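Local coordinates for Thiol:disulfide interchange protein DsbA (Pseudomonas aeruginosa, PDB 4ZL8), which probably introduces disulfide bonds into other periplasmic proteins by passing on its own redox-active disulfide, as other DsbA proteins of the thioredoxin family do, at residues A[42-47]-A[89-94]; A[48-53]-A[178-183]. The protein carries 1 engineered substitution. All coordinates share one frame; numbering follows the deposited sequence.

Interaction 1 (A[42-47]-A[89-94])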
loop_
_atom_site.group_PDB
_atom_site.type_symbol
_atom_site.label_atom_id
_atom_site.label_comp_id
_atom_site.label_asym_id
_atom_site.label_seq_id
_atom_site.Cartn_x
_atom_site.Cartn_y
_atom_site.Cartn_z
ATOM N N ALA A 42 -12.470 3.101 -3.234
ATOM C CA ALA A 42 -13.211 2.753 -4.436
ATOM C C ALA A 42 -12.428 1.819 -5.365
ATOM O O ALA A 42 -13.033 1.105 -6.161
ATOM C CB ALA A 42 -13.604 4.003 -5.174
ATOM N N PHE A 43 -11.101 1.847 -5.281
ATOM C CA PHE A 43 -10.232 0.979 -6.083
ATOM C C PHE A 43 -10.146 -0.431 -5.535
ATOM O O PHE A 43 -9.815 -1.368 -6.279
ATOM C CB PHE A 43 -8.842 1.614 -6.121
ATOM C CG PHE A 43 -7.864 1.018 -7.119
ATOM C CD1 PHE A 43 -8.254 0.602 -8.380
ATOM C CD2 PHE A 43 -6.521 0.991 -6.792
ATOM C CE1 PHE A 43 -7.308 0.101 -9.286
ATOM C CE2 PHE A 43 -5.579 0.505 -7.689
ATOM C CZ PHE A 43 -5.976 0.070 -8.942
ATOM N N GLU A 44 -10.446 -0.623 -4.252
ATOM C CA GLU A 44 -10.292 -1.941 -3.632
ATOM C C GLU A 44 -10.964 -3.094 -4.380
ATOM O O GLU A 44 -10.344 -4.149 -4.541
ATOM C CB GLU A 44 -10.749 -1.908 -2.173
ATOM C CG GLU A 44 -9.786 -1.154 -1.280
ATOM C CD GLU A 44 -8.524 -1.931 -0.997
ATOM O OE1 GLU A 44 -8.612 -2.909 -0.240
ATOM O OE2 GLU A 44 -7.460 -1.592 -1.552
ATOM N N PRO A 45 -12.213 -2.933 -4.824
ATOM C CA PRO A 45 -12.837 -4.082 -5.508
ATOM C C PRO A 45 -12.140 -4.471 -6.816
ATOM O O PRO A 45 -12.344 -5.583 -7.329
ATOM C CB PRO A 45 -14.274 -3.615 -5.773
ATOM C CG PRO A 45 -14.478 -2.452 -4.867
ATOM C CD PRO A 45 -13.157 -1.828 -4.599
ATOM N N THR A 46 -11.301 -3.585 -7.331
ATOM C CA THR A 46 -10.536 -3.874 -8.546
ATOM C C THR A 46 -9.178 -4.491 -8.197
ATOM O O THR A 46 -8.810 -5.547 -8.723
ATOM C CB THR A 46 -10.358 -2.596 -9.380
ATOM O OG1 THR A 46 -11.653 -2.109 -9.778
ATOM C CG2 THR A 46 -9.545 -2.867 -10.636
ATOM N N ILE A 47 -8.448 -3.866 -7.286
ATOM C CA ILE A 47 -7.079 -4.284 -7.030
ATOM C C ILE A 47 -7.018 -5.524 -6.124
ATOM O O ILE A 47 -6.127 -6.345 -6.266
ATOM C CB ILE A 47 -6.209 -3.113 -6.474
ATOM C CG1 ILE A 47 -4.739 -3.522 -6.506
ATOM C CG2 ILE A 47 -6.645 -2.675 -5.055
ATOM C CD1 ILE A 47 -3.796 -2.402 -6.240
ATOM N N ASP A 89 -6.291 -10.024 7.349
ATOM C CA ASP A 89 -7.528 -10.545 7.921
ATOM C C ASP A 89 -8.543 -9.457 8.285
ATOM O O ASP A 89 -9.745 -9.707 8.257
ATOM C CB ASP A 89 -7.212 -11.367 9.176
ATOM C CG ASP A 89 -6.192 -12.469 8.921
ATOM O OD1 ASP A 89 -6.360 -13.242 7.948
ATOM O OD2 ASP A 89 -5.216 -12.555 9.700
ATOM N N VAL A 90 -8.062 -8.263 8.610
ATOM C CA VAL A 90 -8.926 -7.154 9.025
ATOM C C VAL A 90 -8.937 -6.000 8.011
ATOM O O VAL A 90 -9.591 -4.984 8.232
ATOM C CB VAL A 90 -8.543 -6.605 10.407
ATOM C CG1 VAL A 90 -8.530 -7.716 11.464
ATOM C CG2 VAL A 90 -7.190 -5.897 10.370
ATOM N N HIS A 91 -8.249 -6.192 6.889
ATOM C CA HIS A 91 -8.073 -5.131 5.891
ATOM C C HIS A 91 -9.401 -4.547 5.395
ATOM O O HIS A 91 -9.608 -3.323 5.450
ATOM C CB HIS A 91 -7.270 -5.692 4.713
ATOM C CG HIS A 91 -7.063 -4.716 3.600
ATOM N ND1 HIS A 91 -6.097 -3.740 3.630
ATOM C CD2 HIS A 91 -7.691 -4.591 2.408
ATOM C CE1 HIS A 91 -6.155 -3.035 2.512
ATOM N NE2 HIS A 91 -7.110 -3.532 1.757
ATOM N N ASN A 92 -10.307 -5.388 4.921
ATOM C CA ASN A 92 -11.586 -4.920 4.397
ATOM C C ASN A 92 -12.363 -4.239 5.521
ATOM O O ASN A 92 -13.005 -3.209 5.307
ATOM C CB ASN A 92 -12.439 -6.046 3.804
ATOM C CG ASN A 92 -11.801 -6.714 2.588
ATOM O OD1 ASN A 92 -10.900 -6.176 1.960
ATOM N ND2 ASN A 92 -12.281 -7.905 2.258
ATOM N N ALA A 93 -12.313 -4.809 6.720
ATOM C CA ALA A 93 -13.048 -4.248 7.849
ATOM C C ALA A 93 -12.584 -2.841 8.219
ATOM O O ALA A 93 -13.410 -2.009 8.607
ATOM C CB ALA A 93 -12.946 -5.179 9.061
ATOM N N VAL A 94 -11.291 -2.576 8.108
ATOM C CA VAL A 94 -10.781 -1.247 8.429
ATOM C C VAL A 94 -11.300 -0.253 7.402
ATOM O O VAL A 94 -11.819 0.797 7.759
ATOM C CB VAL A 94 -9.241 -1.221 8.504
ATOM C CG1 VAL A 94 -8.722 0.204 8.602
ATOM C CG2 VAL A 94 -8.747 -2.047 9.692
HETATM O O HOH W 1 -10.945 -3.618 0.939
#
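Glu44 OE1 is gripped by two donors: His91 NE2 gives it a hydrogen bond of 2.6 Å, and a water gives it a second of 2.7 Å. The contact spans the two parts of a DsbA, joining helix 38-52, the thioredoxin-fold helix that starts in the Cys37-Cys40 redox site, to helix 87-99 of the helical region inserted into that fold. The two side chains reach for each other from opposite directions and bridge backbones whose nearest CA atoms, Glu44 CA and Asn92 CA, are 8.7 Å apart. A first torsion of 178° at His91 swings the imidazole away from its own backbone N and toward helix 38-52, and NE2 meets the oxygen at the ring edge, near the ring plane. The bond is somewhat bent, with 147° at the hydrogen, and it comes down on OE1 from above the carboxylate plane, the two flat groups being turned 55° apart. The glutamate chain folds at its second torsion instead of reaching out fully.

Both ends of this pair have a further partner. Glu44 OE2 forms a salt bridge with Arg62 of strand 58-64, so each carboxylate oxygen has a partner of its own. His91 ND1 is hydrogen-bonded to Glu87 OE2 one turn back, which fixes the ring's rotation. Both touching residues are buried. The water on Glu44 OE1 turns its second hydrogen to Asn92 OD1, 2.8 Å away, adding a bridge beside the direct bond.

Interaction 2 (A[48-53]-A[178-183])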
loop_
_atom_site.group_PDB
_atom_site.type_symbol
_atom_site.label_atom_id
_atom_site.label_comp_id
_atom_site.label_asym_id
_atom_site.label_seq_id
_atom_site.Cartn_x
_atom_site.Cartn_y
_atom_site.Cartn_z
ATOM N N VAL A 48 -7.968 -5.693 -5.215
ATOM C CA VAL A 48 -7.907 -6.839 -4.307
ATOM C C VAL A 48 -7.918 -8.186 -5.042
ATOM O O VAL A 48 -6.990 -8.983 -4.872
ATOM C CB VAL A 48 -8.988 -6.765 -3.209
ATOM C CG1 VAL A 48 -9.070 -8.091 -2.429
ATOM C CG2 VAL A 48 -8.689 -5.614 -2.231
ATOM N N PRO A 49 -8.938 -8.471 -5.857
ATOM C CA PRO A 49 -8.908 -9.806 -6.462
ATOM C C PRO A 49 -7.707 -9.993 -7.389
ATOM O O PRO A 49 -7.140 -11.089 -7.482
ATOM C CB PRO A 49 -10.225 -9.890 -7.242
ATOM C CG PRO A 49 -10.681 -8.467 -7.418
ATOM C CD PRO A 49 -10.108 -7.675 -6.274
ATOM N N TRP A 50 -7.306 -8.941 -8.082
ATOM C CA TRP A 50 -6.133 -9.019 -8.956
ATOM C C TRP A 50 -4.882 -9.359 -8.157
ATOM O O TRP A 50 -4.066 -10.207 -8.560
ATOM C CB TRP A 50 -5.972 -7.670 -9.676
ATOM C CG TRP A 50 -4.709 -7.503 -10.506
ATOM C CD1 TRP A 50 -4.544 -7.872 -11.798
ATOM C CD2 TRP A 50 -3.482 -6.895 -10.102
ATOM N NE1 TRP A 50 -3.274 -7.546 -12.236
ATOM C CE2 TRP A 50 -2.600 -6.949 -11.207
ATOM C CE3 TRP A 50 -3.038 -6.309 -8.911
ATOM C CZ2 TRP A 50 -1.297 -6.434 -11.157
ATOM C CZ3 TRP A 50 -1.741 -5.790 -8.862
ATOM C CH2 TRP A 50 -0.890 -5.857 -9.983
ATOM N N SER A 51 -4.732 -8.733 -7.001
ATOM C CA SER A 51 -3.538 -8.924 -6.184
ATOM C C SER A 51 -3.456 -10.357 -5.657
ATOM O O SER A 51 -2.354 -10.882 -5.448
ATOM C CB SER A 51 -3.495 -7.925 -5.030
ATOM O OG SER A 51 -4.449 -8.222 -4.031
ATOM N N GLU A 52 -4.598 -11.013 -5.494
ATOM C CA GLU A 52 -4.627 -12.355 -4.931
ATOM C C GLU A 52 -4.296 -13.421 -5.975
ATOM O O GLU A 52 -4.029 -14.581 -5.626
ATOM C CB GLU A 52 -5.984 -12.615 -4.270
ATOM C CG GLU A 52 -6.203 -11.765 -3.032
ATOM C CD GLU A 52 -7.589 -11.885 -2.449
ATOM O OE1 GLU A 52 -8.451 -12.552 -3.062
ATOM O OE2 GLU A 52 -7.813 -11.294 -1.370
ATOM N N LYS A 53 -4.281 -13.035 -7.250
ATOM C CA LYS A 53 -4.033 -13.984 -8.329
ATOM C C LYS A 53 -2.683 -13.822 -9.013
ATOM O O LYS A 53 -2.456 -14.420 -10.066
ATOM C CB LYS A 53 -5.127 -13.855 -9.384
ATOM C CG LYS A 53 -6.500 -14.219 -8.856
ATOM C CD LYS A 53 -7.583 -13.824 -9.837
ATOM C CE LYS A 53 -8.947 -13.767 -9.161
ATOM N NZ LYS A 53 -9.936 -13.008 -9.981
ATOM N N LEU A 178 -1.784 -2.141 -17.078
ATOM C CA LEU A 178 -0.477 -1.519 -17.163
ATOM C C LEU A 178 0.483 -2.179 -16.184
ATOM O O LEU A 178 1.636 -2.483 -16.537
ATOM C CB LEU A 178 -0.626 -0.010 -16.938
ATOM C CG LEU A 178 0.678 0.772 -16.827
ATOM C CD1 LEU A 178 1.587 0.612 -18.035
ATOM C CD2 LEU A 178 0.351 2.243 -16.613
ATOM N N ALA A 179 0.028 -2.460 -14.969
ATOM C CA ALA A 179 0.865 -3.196 -14.021
ATOM C C ALA A 179 1.288 -4.539 -14.617
ATOM O O ALA A 179 2.460 -4.907 -14.522
ATOM C CB ALA A 179 0.149 -3.414 -12.700
ATOM N N ASP A 180 0.345 -5.263 -15.199
ATOM C CA ASP A 180 0.661 -6.557 -15.789
ATOM C C ASP A 180 1.742 -6.405 -16.861
ATOM O O ASP A 180 2.661 -7.220 -16.937
ATOM C CB ASP A 180 -0.590 -7.154 -16.440
ATOM C CG ASP A 180 -1.591 -7.700 -15.433
ATOM O OD1 ASP A 180 -1.217 -7.940 -14.274
ATOM O OD2 ASP A 180 -2.766 -7.903 -15.839
ATOM N N TYR A 181 1.585 -5.423 -17.737
ATOM C CA TYR A 181 2.545 -5.137 -18.802
ATOM C C TYR A 181 3.941 -4.892 -18.234
ATOM O O TYR A 181 4.934 -5.439 -18.724
ATOM C CB TYR A 181 2.044 -3.926 -19.581
ATOM C CG TYR A 181 2.966 -3.343 -20.609
ATOM C CD1 TYR A 181 2.894 -3.735 -21.942
ATOM C CD2 TYR A 181 3.868 -2.350 -20.259
ATOM C CE1 TYR A 181 3.708 -3.156 -22.893
ATOM C CE2 TYR A 181 4.682 -1.768 -21.190
ATOM C CZ TYR A 181 4.604 -2.164 -22.502
ATOM O OH TYR A 181 5.415 -1.557 -23.438
ATOM N N LEU A 182 4.019 -4.083 -17.184
ATOM C CA LEU A 182 5.305 -3.740 -16.589
ATOM C C LEU A 182 5.916 -4.922 -15.844
ATOM O O LEU A 182 7.140 -5.107 -15.825
ATOM C CB LEU A 182 5.167 -2.501 -15.701
ATOM C CG LEU A 182 4.816 -1.261 -16.519
ATOM C CD1 LEU A 182 4.397 -0.140 -15.541
ATOM C CD2 LEU A 182 5.926 -0.798 -17.427
ATOM N N ILE A 183 5.075 -5.751 -15.250
ATOM C CA ILE A 183 5.546 -6.997 -14.661
ATOM C C ILE A 183 6.182 -7.880 -15.736
ATOM O O ILE A 183 7.291 -8.406 -15.534
ATOM C CB ILE A 183 4.420 -7.760 -13.933
ATOM C CG1 ILE A 183 3.984 -7.010 -12.661
ATOM C CG2 ILE A 183 4.858 -9.166 -13.586
ATOM C CD1 ILE A 183 2.659 -7.457 -12.144
#
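Trp50 sends its indole across from helix 38-52 to helix 172-188, where NE1 donates a hydrogen bond of 2.9 Å to Asp180 OD1. The reach comes from the first torsion: at 173° it carries the indole away from the backbone N of Trp50 and toward helix 172-188, across a gap where the axes of 48-52 and 178-183 approach to 12.8 Å. Asp180 adopts the other arrangement, with CG beside its own backbone N and anti to the carbonyl carbon. Its CB leaves the helix across the line of the contact, yet the carboxylate ends up nearer the tryptophan, and the side chains of Trp50 and Asp180 run in opposing directions, offset alongside one another.

The oxygen lies close to the indole plane, at the ring edge, while NE1 approaches it on the syn side of the carboxylate and well out of that group's plane. The bond is bent, 145° at the hydrogen, and the ring and carboxylate are only moderately tilted against each other. Beyond the nitrogen, the benzo half of the indole packs on aliphatic carbon: Ala179 CB sits 3.7 Å from Trp50 CZ2, and Ile183 CD1, one turn further along, approaches CZ2 at 4.2 Å.

Trp50 also rests on Val29 of strand 27-33, which Ile183 touches as well, so the indole links both helices to the sheet. The helices run nearly side by side, their short segments 21° from parallel. This is the layout of the thioredoxin fold, in which the active-site helix and the C-terminal helix cover the same face of the central sheet.

How the interactions relate
Both interactions draw on helix 38-52, but at different sides and ends: 42-47 turns to the inserted helical region, 48-53 to the C-terminal helix of the thioredoxin fold. Interaction 1 is buried and almost wholly polar, a network of charged and neutral hydrogen-bonding groups in which a water takes part. Interaction 2 is only partly buried and mixed: one indole-carboxylate bond at the more exposed Asp180, with alkyl packing against buried Ala179 and Ile183. Interaction 1 thus links two regions of the protein, while interaction 2 holds two helices over one sheet. Their centres lie about 15 Å apart, and they touch through Glu44 O and Pro49 CD, 3.9 Å apart.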